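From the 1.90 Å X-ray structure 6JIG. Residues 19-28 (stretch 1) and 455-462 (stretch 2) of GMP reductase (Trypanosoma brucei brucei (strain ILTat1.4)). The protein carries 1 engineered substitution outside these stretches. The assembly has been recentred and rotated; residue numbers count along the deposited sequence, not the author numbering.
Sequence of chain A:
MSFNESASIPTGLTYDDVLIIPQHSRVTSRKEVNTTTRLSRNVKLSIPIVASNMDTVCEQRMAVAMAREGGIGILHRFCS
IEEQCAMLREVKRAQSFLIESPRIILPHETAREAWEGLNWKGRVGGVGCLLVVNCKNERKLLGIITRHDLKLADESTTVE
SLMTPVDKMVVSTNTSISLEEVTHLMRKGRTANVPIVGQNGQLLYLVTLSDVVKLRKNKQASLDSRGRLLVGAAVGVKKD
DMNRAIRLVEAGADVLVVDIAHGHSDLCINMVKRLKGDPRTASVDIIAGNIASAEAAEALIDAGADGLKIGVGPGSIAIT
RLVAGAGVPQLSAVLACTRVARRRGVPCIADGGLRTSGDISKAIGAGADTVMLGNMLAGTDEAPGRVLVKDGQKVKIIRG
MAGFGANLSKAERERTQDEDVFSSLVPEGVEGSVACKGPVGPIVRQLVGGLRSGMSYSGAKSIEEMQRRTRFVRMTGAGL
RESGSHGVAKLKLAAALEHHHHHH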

# COMPACT_ATOMS: atom_id res chain seq x y z
N LEU A 19 -0.91 -33.41 0.26
CA LEU A 19 -2.10 -33.59 1.09
C LEU A 19 -2.21 -35.05 1.48
O LEU A 19 -1.70 -35.92 0.77
CB LEU A 19 -3.37 -33.18 0.34
CG LEU A 19 -3.43 -31.73 -0.10
CD1 LEU A 19 -4.60 -31.60 -1.07
CD2 LEU A 19 -3.61 -30.82 1.10
N ILE A 20 -2.87 -35.30 2.61
CA ILE A 20 -3.21 -36.66 3.02
C ILE A 20 -4.42 -37.14 2.22
O ILE A 20 -5.45 -36.47 2.19
CB ILE A 20 -3.50 -36.72 4.52
CG1 ILE A 20 -2.23 -36.37 5.31
CG2 ILE A 20 -4.06 -38.10 4.92
CD1 ILE A 20 -2.53 -36.02 6.78
N ILE A 21 -4.28 -38.26 1.54
CA ILE A 21 -5.38 -38.79 0.73
C ILE A 21 -6.42 -39.40 1.67
O ILE A 21 -6.06 -40.25 2.50
CB ILE A 21 -4.87 -39.85 -0.25
CG1 ILE A 21 -3.87 -39.26 -1.25
CG2 ILE A 21 -6.05 -40.47 -1.01
CD1 ILE A 21 -3.10 -40.34 -2.00
N PRO A 22 -7.69 -39.02 1.57
CA PRO A 22 -8.70 -39.63 2.44
C PRO A 22 -8.78 -41.13 2.20
O PRO A 22 -8.67 -41.61 1.07
CB PRO A 22 -10.00 -38.92 2.04
CG PRO A 22 -9.54 -37.61 1.42
CD PRO A 22 -8.26 -37.96 0.71
N GLN A 23 -8.95 -41.88 3.29
CA GLN A 23 -9.02 -43.33 3.29
C GLN A 23 -10.34 -43.76 3.92
O GLN A 23 -11.06 -42.95 4.51
CB GLN A 23 -7.86 -43.97 4.08
CG GLN A 23 -6.47 -43.50 3.68
CD GLN A 23 -6.10 -43.96 2.28
OE1 GLN A 23 -6.21 -45.15 1.96
NE2 GLN A 23 -5.65 -43.03 1.45
N HIS A 24 -10.65 -45.04 3.78
CA HIS A 24 -11.82 -45.58 4.45
C HIS A 24 -11.68 -45.45 5.96
O HIS A 24 -10.70 -45.91 6.55
CB HIS A 24 -12.00 -47.05 4.07
CG HIS A 24 -13.12 -47.72 4.80
ND1 HIS A 24 -14.38 -47.18 4.88
CD2 HIS A 24 -13.16 -48.89 5.49
CE1 HIS A 24 -15.16 -47.98 5.59
NE2 HIS A 24 -14.44 -49.03 5.96
N SER A 25 -12.67 -44.81 6.59
CA SER A 25 -12.62 -44.56 8.03
C SER A 25 -13.74 -45.35 8.71
O SER A 25 -14.92 -45.15 8.40
CB SER A 25 -12.76 -43.06 8.32
OG SER A 25 -12.98 -42.81 9.69
N ARG A 26 -13.36 -46.23 9.62
CA ARG A 26 -14.32 -46.86 10.51
C ARG A 26 -14.55 -46.03 11.76
O ARG A 26 -15.33 -46.44 12.63
CB ARG A 26 -13.85 -48.27 10.87
CG ARG A 26 -12.71 -48.29 11.88
CD ARG A 26 -11.84 -49.54 11.75
NE ARG A 26 -10.87 -49.65 12.84
CZ ARG A 26 -9.71 -48.99 12.88
NH1 ARG A 26 -9.39 -48.16 11.89
NH2 ARG A 26 -8.88 -49.15 13.90
N VAL A 27 -13.88 -44.89 11.87
CA VAL A 27 -13.98 -44.04 13.05
C VAL A 27 -15.40 -43.51 13.16
O VAL A 27 -15.87 -42.79 12.27
CB VAL A 27 -12.96 -42.89 12.99
CG1 VAL A 27 -13.08 -42.03 14.24
CG2 VAL A 27 -11.52 -43.42 12.78
N THR A 28 -16.08 -43.85 14.24
CA THR A 28 -17.42 -43.31 14.46
C THR A 28 -17.42 -42.13 15.43
O THR A 28 -18.13 -41.15 15.19
CB THR A 28 -18.36 -44.40 14.97
OG1 THR A 28 -17.86 -44.97 16.18
CG2 THR A 28 -18.48 -45.50 13.92
N MET A 455 -6.17 -37.89 11.43
CA MET A 455 -6.14 -39.33 11.65
C MET A 455 -7.43 -39.98 11.17
O MET A 455 -7.40 -41.07 10.58
CB MET A 455 -5.88 -39.62 13.14
CG MET A 455 -4.48 -39.16 13.59
SD MET A 455 -4.27 -39.27 15.40
CE MET A 455 -4.36 -41.06 15.59
N SER A 456 -8.56 -39.32 11.40
CA SER A 456 -9.83 -39.84 10.91
C SER A 456 -9.86 -39.91 9.39
O SER A 456 -10.46 -40.82 8.81
CB SER A 456 -10.97 -38.97 11.43
OG SER A 456 -12.21 -39.47 10.98
N TYR A 457 -9.20 -38.95 8.71
CA TYR A 457 -9.18 -39.01 7.25
C TYR A 457 -8.33 -40.17 6.76
O TYR A 457 -8.59 -40.70 5.67
CB TYR A 457 -8.69 -37.69 6.66
CG TYR A 457 -9.78 -36.68 6.48
CD1 TYR A 457 -10.68 -36.79 5.43
CD2 TYR A 457 -9.93 -35.62 7.37
CE1 TYR A 457 -11.68 -35.86 5.26
CE2 TYR A 457 -10.93 -34.69 7.22
CZ TYR A 457 -11.81 -34.82 6.15
OH TYR A 457 -12.82 -33.91 5.96
N SER A 458 -7.33 -40.58 7.53
CA SER A 458 -6.52 -41.74 7.19
C SER A 458 -7.14 -43.04 7.69
O SER A 458 -6.54 -44.11 7.48
CB SER A 458 -5.09 -41.61 7.75
OG SER A 458 -4.29 -40.75 6.92
N GLY A 459 -8.29 -42.97 8.34
CA GLY A 459 -8.92 -44.13 8.95
C GLY A 459 -8.14 -44.71 10.11
O GLY A 459 -8.23 -45.91 10.37
N ALA A 460 -7.38 -43.88 10.82
CA ALA A 460 -6.45 -44.33 11.85
C ALA A 460 -7.01 -44.03 13.23
O ALA A 460 -7.44 -42.90 13.50
CB ALA A 460 -5.09 -43.65 11.69
N LYS A 461 -6.99 -45.03 14.12
CA LYS A 461 -7.39 -44.82 15.51
C LYS A 461 -6.20 -44.70 16.46
O LYS A 461 -6.40 -44.55 17.67
CB LYS A 461 -8.32 -45.96 15.97
N SER A 462 -4.97 -44.77 15.95
CA SER A 462 -3.78 -44.68 16.77
C SER A 462 -2.68 -44.01 15.96
O SER A 462 -2.78 -43.87 14.74
CB SER A 462 -3.30 -46.07 17.23
OG SER A 462 -2.78 -46.80 16.12
O HOH W 1 -4.06 -41.28 4.09

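The closest CA-to-CA approach of the two stretches falls at G459, whose CA lies 3.8 Å from the CA of S25. An ideal CB on G459 would sit 2.2 Å from H24 O, a clear clash, and the positive phi of this residue (67°) by itself favours glycine. The bare CA instead turns a hydrogen toward the carbonyl, making a CA-H...O contact of 3.5 Å from G459 CA to H24 O.

G459 closes the end of the helix that runs through Y457. It is the first residue to leave helical phi/psi, and the chain closes in a Schellman motif: A460 N bonds to M455 O at 2.8 Å and G459 N to S456 O at 3.1 Å. The carbonyl of Y457 is taken up by the other stretch, in the one direct hydrogen bond that the geometry establishes between the two segments, from Q23 N to Y457 O (2.7 Å, 159°). The same oxygen receives a CA-H...O contact from P22 CA at 3.4 Å, so consecutive residues of the extended segment converge on one acceptor. P22 also places its CB at the edge of the Y457 ring, 4.1 Å from CD1, where the contact is apolar.

Beside this bond, Q23 directs its CB toward the helix end, 3.6 Å from S458 O, but the rest of its side chain leads away. The amide folds back on its own segment, and Q23 NE2 donates to I21 O at 3.0 Å. That carbonyl also accepts from a water, which lies 2.8 Å from I21 O and 2.9 Å from S458 OG and so links the two stretches. I20 completes this side of the contact, with its CG2 3.3 Å from S458 OG.

Further along, S25 sets its CB 3.2 Å and its OG 3.3 Å from S456 O; S25 OG also accepts a hydrogen bond from V27 N (3.1 Å). V27 points its side chain toward the second stretch, with CB 4.0 Å from S456 OG and CG2 4.2 Å from A460 O. The side chain of R26 starts out sideways, but its extended end comes nearer: NH1 lies 3.0 Å from G459 O, which sits at the guanidinium edge near its plane, and NH2 is 3.8 Å from K461 CB. K461 is modelled only as far as that atom. Together the two stretches bury 514 Å², both sides summed; Y457 has the largest covered area of any residue here, followed by G459.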